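Local coordinates for biphenyl 2,3-Dioxygenase Beta Subunit (Sphingobium yanoikuyae, PDB 2GBW), which probably serves as the NTF2-like beta subunit of a bacterial ring-hydroxylating dioxygenase, which adds molecular oxygen to aromatic rings such as biphenyl, at residues Tyr46-Tyr51 with Leu158-Arg163; Ala68-Asp73 with Lys168-Phe173. All coordinates share one frame; numbering follows the deposited sequence.

Contact 1 of 2, residues Tyr46-Tyr51 with Leu158-Arg163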
loop_
_atom_site.group_PDB
_atom_site.type_symbol
_atom_site.label_atom_id
_atom_site.label_comp_id
_atom_site.label_asym_id
_atom_site.label_seq_id
_atom_site.Cartn_x
_atom_site.Cartn_y
_atom_site.Cartn_z
ATOM N N TYR B 46 -20.302 26.358 5.444
ATOM C CA TYR B 46 -19.667 25.211 4.862
ATOM C C TYR B 46 -18.690 24.722 5.921
ATOM O O TYR B 46 -17.754 25.432 6.269
ATOM C CB TYR B 46 -18.965 25.680 3.601
ATOM C CG TYR B 46 -18.373 24.614 2.753
ATOM C CD1 TYR B 46 -17.200 24.003 3.150
ATOM C CD2 TYR B 46 -18.968 24.207 1.545
ATOM C CE1 TYR B 46 -16.600 23.058 2.379
ATOM C CE2 TYR B 46 -18.366 23.203 0.759
ATOM C CZ TYR B 46 -17.189 22.654 1.187
ATOM O OH TYR B 46 -16.544 21.669 0.453
ATOM N N TRP B 47 -18.952 23.534 6.468
ATOM C CA TRP B 47 -18.378 23.091 7.734
ATOM C C TRP B 47 -17.916 21.628 7.673
ATOM O O TRP B 47 -18.676 20.758 7.318
ATOM C CB TRP B 47 -19.405 23.306 8.825
ATOM C CG TRP B 47 -19.039 22.900 10.176
ATOM C CD1 TRP B 47 -17.806 22.933 10.742
ATOM C CD2 TRP B 47 -19.928 22.390 11.147
ATOM N NE1 TRP B 47 -17.877 22.468 12.034
ATOM C CE2 TRP B 47 -19.185 22.149 12.310
ATOM C CE3 TRP B 47 -21.314 22.143 11.150
ATOM C CZ2 TRP B 47 -19.759 21.621 13.460
ATOM C CZ3 TRP B 47 -21.890 21.615 12.301
ATOM C CH2 TRP B 47 -21.093 21.364 13.435
ATOM N N MET B 48 -16.643 21.418 7.995
ATOM C CA MET B 48 -16.008 20.081 8.080
ATOM C C MET B 48 -15.315 19.932 9.455
ATOM O O MET B 48 -14.150 20.286 9.621
ATOM C CB MET B 48 -15.003 19.855 6.948
ATOM C CG MET B 48 -14.336 18.410 6.905
ATOM S SD MET B 48 -13.049 18.297 5.644
ATOM C CE MET B 48 -14.123 18.285 4.149
ATOM N N PRO B 49 -16.047 19.431 10.459
ATOM C CA PRO B 49 -15.528 19.357 11.841
ATOM C C PRO B 49 -14.430 18.393 11.969
ATOM O O PRO B 49 -14.330 17.472 11.172
ATOM C CB PRO B 49 -16.711 18.859 12.666
ATOM C CG PRO B 49 -17.820 18.742 11.761
ATOM C CD PRO B 49 -17.456 19.033 10.369
ATOM N N ILE B 50 -13.608 18.593 13.001
ATOM C CA ILE B 50 -12.607 17.575 13.395
ATOM C C ILE B 50 -13.253 16.729 14.502
ATOM O O ILE B 50 -13.572 17.226 15.578
ATOM C CB ILE B 50 -11.319 18.215 13.893
ATOM C CG1 ILE B 50 -10.624 18.957 12.755
ATOM C CG2 ILE B 50 -10.426 17.156 14.489
ATOM C CD1 ILE B 50 -9.862 20.102 13.242
ATOM N N TYR B 51 -13.479 15.450 14.207
ATOM C CA TYR B 51 -14.024 14.509 15.175
ATOM C C TYR B 51 -12.881 13.692 15.809
ATOM O O TYR B 51 -12.133 12.988 15.132
ATOM C CB TYR B 51 -14.959 13.544 14.503
ATOM C CG TYR B 51 -16.277 14.156 14.142
ATOM C CD1 TYR B 51 -17.293 14.236 15.069
ATOM C CD2 TYR B 51 -16.496 14.633 12.867
ATOM C CE1 TYR B 51 -18.511 14.786 14.718
ATOM C CE2 TYR B 51 -17.689 15.181 12.519
ATOM C CZ TYR B 51 -18.671 15.277 13.427
ATOM O OH TYR B 51 -19.898 15.829 13.039
ATOM N N LEU B 158 -19.728 18.293 6.347
ATOM C CA LEU B 158 -18.935 17.211 5.746
ATOM C C LEU B 158 -18.271 16.432 6.851
ATOM O O LEU B 158 -17.501 17.002 7.667
ATOM C CB LEU B 158 -17.864 17.760 4.789
ATOM C CG LEU B 158 -18.424 18.556 3.574
ATOM C CD1 LEU B 158 -17.374 19.396 2.830
ATOM C CD2 LEU B 158 -19.187 17.592 2.618
ATOM N N ILE B 159 -18.540 15.135 6.889
ATOM C CA ILE B 159 -18.113 14.279 7.979
ATOM C C ILE B 159 -17.090 13.286 7.430
ATOM O O ILE B 159 -17.432 12.369 6.690
ATOM C CB ILE B 159 -19.287 13.542 8.577
ATOM C CG1 ILE B 159 -20.366 14.572 9.004
ATOM C CG2 ILE B 159 -18.761 12.681 9.729
ATOM C CD1 ILE B 159 -21.727 14.014 9.008
ATOM N N LEU B 160 -15.823 13.511 7.742
ATOM C CA LEU B 160 -14.756 12.699 7.225
ATOM C C LEU B 160 -14.756 11.317 7.851
ATOM O O LEU B 160 -14.860 11.195 9.079
ATOM C CB LEU B 160 -13.433 13.384 7.527
ATOM C CG LEU B 160 -13.111 14.605 6.721
ATOM C CD1 LEU B 160 -11.797 15.267 7.294
ATOM C CD2 LEU B 160 -12.922 14.175 5.294
ATOM N N ASP B 161 -14.515 10.270 7.064
ATOM C CA ASP B 161 -14.456 8.969 7.697
ATOM C C ASP B 161 -13.086 8.661 8.406
ATOM O O ASP B 161 -13.097 7.887 9.328
ATOM C CB ASP B 161 -14.796 7.846 6.741
ATOM C CG ASP B 161 -16.246 7.882 6.313
ATOM O OD1 ASP B 161 -17.052 8.480 7.046
ATOM O OD2 ASP B 161 -16.565 7.334 5.243
ATOM N N ALA B 162 -11.988 9.254 7.957
ATOM C CA ALA B 162 -10.620 8.977 8.452
ATOM C C ALA B 162 -10.196 9.988 9.488
ATOM O O ALA B 162 -10.248 11.198 9.262
ATOM C CB ALA B 162 -9.570 8.966 7.304
ATOM N N ARG B 163 -9.726 9.505 10.630
ATOM C CA ARG B 163 -9.200 10.400 11.652
ATOM C C ARG B 163 -7.893 11.076 11.180
ATOM O O ARG B 163 -7.708 12.269 11.408
ATOM C CB ARG B 163 -8.957 9.649 12.968
ATOM C CG ARG B 163 -8.310 10.474 14.068
ATOM C CD ARG B 163 -9.209 11.626 14.489
ATOM N NE ARG B 163 -8.622 12.564 15.473
ATOM C CZ ARG B 163 -8.135 13.794 15.187
ATOM N NH1 ARG B 163 -7.984 14.223 13.936
ATOM N NH2 ARG B 163 -7.730 14.579 16.181
HETATM O O HOH W 1 -15.589 16.051 9.283
#
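Three hydrogen bonds grip the oxygen of water 1, which is wedged where strands 44-49 and 150-160, the one parallel pair in the otherwise antiparallel sheet of this chain, draw apart at their C-terminal ends. It donates to P49 O and to L158 O, each 2.7 Å away, and accepts from L160 N at 3.0 Å. P49, being a proline, has no N-H to give L158 O, which the water reaches instead; two residues earlier the strands meet directly, L158 N donating to W47 O over 2.9 Å, nearly along the C=O axis. L158 O also faces the CA-H of M48, so this carbonyl has a weak second donor besides the water.

M48 carries the apolar side of the contact. Its chain runs extended from a CG anti to the backbone N and then bends at chi3 (-73°). SD thereby meets L160 CD1 at 3.7 Å, the two side chains crossing at about a right angle, while CE turns back over L158 CD1 at 3.7 Å. That same methyl of L158 lies 3.4 Å from Y46 OH, whose polar partner is the backbone N of C174. Farther along, R163 CD packs 3.3 Å from Y51 O; R163 NE is paired with an acidic side chain of the chain of another protein. The water thus stands in for strand-to-strand pairing beside the proline, while M48 gathers L158 and L160 into an apolar cluster.

Contact 2 of 2, residues Ala68-Asp73 with Lys168-Phe173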
loop_
_atom_site.group_PDB
_atom_site.type_symbol
_atom_site.label_atom_id
_atom_site.label_comp_id
_atom_site.label_asym_id
_atom_site.label_seq_id
_atom_site.Cartn_x
_atom_site.Cartn_y
_atom_site.Cartn_z
ATOM N N ALA B 68 -12.726 23.405 16.737
ATOM C CA ALA B 68 -11.849 23.154 15.588
ATOM C C ALA B 68 -12.593 22.485 14.410
ATOM O O ALA B 68 -13.400 21.573 14.558
ATOM C CB ALA B 68 -10.648 22.308 15.975
ATOM N N ALA B 69 -12.314 22.990 13.236
ATOM C CA ALA B 69 -12.803 22.406 12.011
ATOM C C ALA B 69 -11.855 22.701 10.866
ATOM O O ALA B 69 -11.262 23.777 10.825
ATOM C CB ALA B 69 -14.169 22.999 11.708
ATOM N N ILE B 70 -11.788 21.771 9.916
ATOM C CA ILE B 70 -10.925 21.890 8.710
ATOM C C ILE B 70 -11.498 22.947 7.767
ATOM O O ILE B 70 -10.759 23.766 7.206
ATOM C CB ILE B 70 -10.735 20.525 8.019
ATOM C CG1 ILE B 70 -9.990 19.577 8.997
ATOM C CG2 ILE B 70 -9.916 20.662 6.696
ATOM C CD1 ILE B 70 -10.205 18.085 8.663
ATOM N N TYR B 71 -12.816 22.952 7.631
ATOM C CA TYR B 71 -13.540 24.060 7.017
ATOM C C TYR B 71 -14.585 24.621 7.994
ATOM O O TYR B 71 -15.279 23.883 8.689
ATOM C CB TYR B 71 -14.286 23.610 5.745
ATOM C CG TYR B 71 -13.463 23.225 4.541
ATOM C CD1 TYR B 71 -12.819 21.981 4.444
ATOM C CD2 TYR B 71 -13.309 24.106 3.477
ATOM C CE1 TYR B 71 -12.050 21.665 3.312
ATOM C CE2 TYR B 71 -12.581 23.776 2.356
ATOM C CZ TYR B 71 -11.953 22.539 2.276
ATOM O OH TYR B 71 -11.229 22.244 1.137
ATOM N N ASN B 72 -14.676 25.939 8.041
ATOM C CA ASN B 72 -15.653 26.633 8.845
ATOM C C ASN B 72 -15.870 28.024 8.253
ATOM O O ASN B 72 -15.435 29.035 8.808
ATOM C CB ASN B 72 -15.158 26.690 10.286
ATOM C CG ASN B 72 -16.257 26.818 11.275
ATOM O OD1 ASN B 72 -17.427 27.075 10.932
ATOM N ND2 ASN B 72 -15.883 26.699 12.547
ATOM N N ASP B 73 -16.606 28.068 7.146
ATOM C CA ASP B 73 -16.582 29.206 6.239
ATOM C C ASP B 73 -17.950 29.756 5.967
ATOM O O ASP B 73 -18.934 28.979 5.887
ATOM C CB ASP B 73 -15.996 28.786 4.885
ATOM C CG ASP B 73 -14.514 28.379 4.965
ATOM O OD1 ASP B 73 -13.811 28.806 5.896
ATOM O OD2 ASP B 73 -14.087 27.588 4.095
ATOM N N LYS B 168 -1.766 14.760 1.047
ATOM C CA LYS B 168 -1.118 16.039 1.295
ATOM C C LYS B 168 -2.066 17.099 1.806
ATOM O O LYS B 168 -1.659 17.960 2.579
ATOM C CB LYS B 168 -0.484 16.559 -0.002
ATOM C CG LYS B 168 0.787 15.829 -0.413
ATOM C CD LYS B 168 1.127 16.258 -1.843
ATOM C CE LYS B 168 2.551 15.796 -2.218
ATOM N NZ LYS B 168 2.712 14.339 -2.198
ATOM N N ASN B 169 -3.323 17.085 1.339
ATOM C CA ASN B 169 -4.255 18.144 1.707
ATOM C C ASN B 169 -5.682 17.699 1.491
ATOM O O ASN B 169 -5.925 16.600 0.942
ATOM C CB ASN B 169 -3.999 19.393 0.881
ATOM C CG ASN B 169 -4.260 19.172 -0.651
ATOM O OD1 ASN B 169 -5.400 18.987 -1.119
ATOM N ND2 ASN B 169 -3.180 19.256 -1.419
ATOM N N LEU B 170 -6.608 18.529 1.941
ATOM C CA LEU B 170 -8.048 18.345 1.717
ATOM C C LEU B 170 -8.605 19.533 0.981
ATOM O O LEU B 170 -9.769 19.954 1.234
ATOM C CB LEU B 170 -8.792 18.142 3.075
ATOM C CG LEU B 170 -8.616 16.818 3.795
ATOM C CD1 LEU B 170 -9.109 16.864 5.275
ATOM C CD2 LEU B 170 -9.378 15.710 3.083
ATOM N N TYR B 171 -7.794 20.042 0.037
ATOM C CA TYR B 171 -8.133 21.208 -0.772
ATOM C C TYR B 171 -8.959 20.778 -1.997
ATOM O O TYR B 171 -8.524 20.903 -3.161
ATOM C CB TYR B 171 -6.882 22.058 -1.179
ATOM C CG TYR B 171 -7.233 23.525 -1.266
ATOM C CD1 TYR B 171 -7.948 24.037 -2.352
ATOM C CD2 TYR B 171 -7.008 24.374 -0.202
ATOM C CE1 TYR B 171 -8.327 25.384 -2.407
ATOM C CE2 TYR B 171 -7.348 25.712 -0.251
ATOM C CZ TYR B 171 -8.061 26.214 -1.341
ATOM O OH TYR B 171 -8.434 27.550 -1.399
ATOM N N PHE B 172 -10.178 20.336 -1.699
ATOM C CA PHE B 172 -11.230 20.098 -2.717
ATOM C C PHE B 172 -12.561 20.354 -2.079
ATOM O O PHE B 172 -12.712 20.243 -0.877
ATOM C CB PHE B 172 -11.146 18.693 -3.267
ATOM C CG PHE B 172 -11.228 17.626 -2.243
ATOM C CD1 PHE B 172 -12.462 17.150 -1.812
ATOM C CD2 PHE B 172 -10.052 17.106 -1.677
ATOM C CE1 PHE B 172 -12.529 16.141 -0.856
ATOM C CE2 PHE B 172 -10.086 16.107 -0.725
ATOM C CZ PHE B 172 -11.290 15.617 -0.302
ATOM N N PHE B 173 -13.541 20.707 -2.895
ATOM C CA PHE B 173 -14.885 20.938 -2.392
ATOM C C PHE B 173 -15.751 19.692 -2.479
ATOM O O PHE B 173 -15.530 18.821 -3.304
ATOM C CB PHE B 173 -15.556 22.072 -3.153
ATOM C CG PHE B 173 -14.833 23.374 -3.070
ATOM C CD1 PHE B 173 -14.822 24.100 -1.904
ATOM C CD2 PHE B 173 -14.172 23.878 -4.165
ATOM C CE1 PHE B 173 -14.160 25.296 -1.826
ATOM C CE2 PHE B 173 -13.508 25.079 -4.084
ATOM C CZ PHE B 173 -13.509 25.781 -2.913
#
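No strand pairing joins these segments: 68-73 turns a corner at I70, where I70 and Y71 form a classic beta bulge opposite M48, and 168-173 is an irregular C-terminal loop; the nearest CA atoms, of I70 and L170, are 8.4 Å apart. The loop is shaped by an Asx turn, in which Y171 N donates to N169 OD1 at 2.9 Å, overlapping an inverse gamma turn centred on Y171, with a weak bond from F172 N to L170 O.

This folding presents L170 O to Y71. With CG anti to its carbonyl carbon (chi1 -69°), Y71 reaches across so that OH donates to L170 O over 2.7 Å, in the carbonyl plane and on a lone pair. The acceptor also lies in the plane of the tyrosine ring, at its edge. F172 O stands 3.2 Å from the same hydroxyl. I70 CD1 touches L170 CD1 at 3.8 Å, the two side chains crossing at about a right angle. An alanine in place of Y71 would probably loosen the C-terminal loop, because L170 O would lose the hydroxyl bond and the loop the ring that reaches it.

The L170 backbone also hydrogen-bonds to the chain of another protein. Y71 packs on R81 of helix 75-84 and meets the Y46 ring of strand 44-49 edge-to-face, while F172 leans on V124 and R126 of strand 115-128 and F173 on L78 and V82 of the helix.

M48 is shared by contact 1 and contact 2, whose centres lie 9 Å apart. Its side chain packs on L158 and L160 in contact 1, and its backbone also pairs with the bulge of contact 2 through two probable hydrogen bonds, M48 O to I70 N at 2.8 Å and M48 N to Y71 O at 2.9 Å. Strand 44-49 is thus flanked by 150-160 and 71-73. The loop 168-173 also reaches strand 44-49, with F173 CA 3.4 Å from Y46 OH. Both contacts adjoin zinc-binding histidines, although no zinc is bound to this chain: the nearest side-chain atoms of W47 and H45 are about 4 Å apart, and those of L170 and H136 about 3 Å.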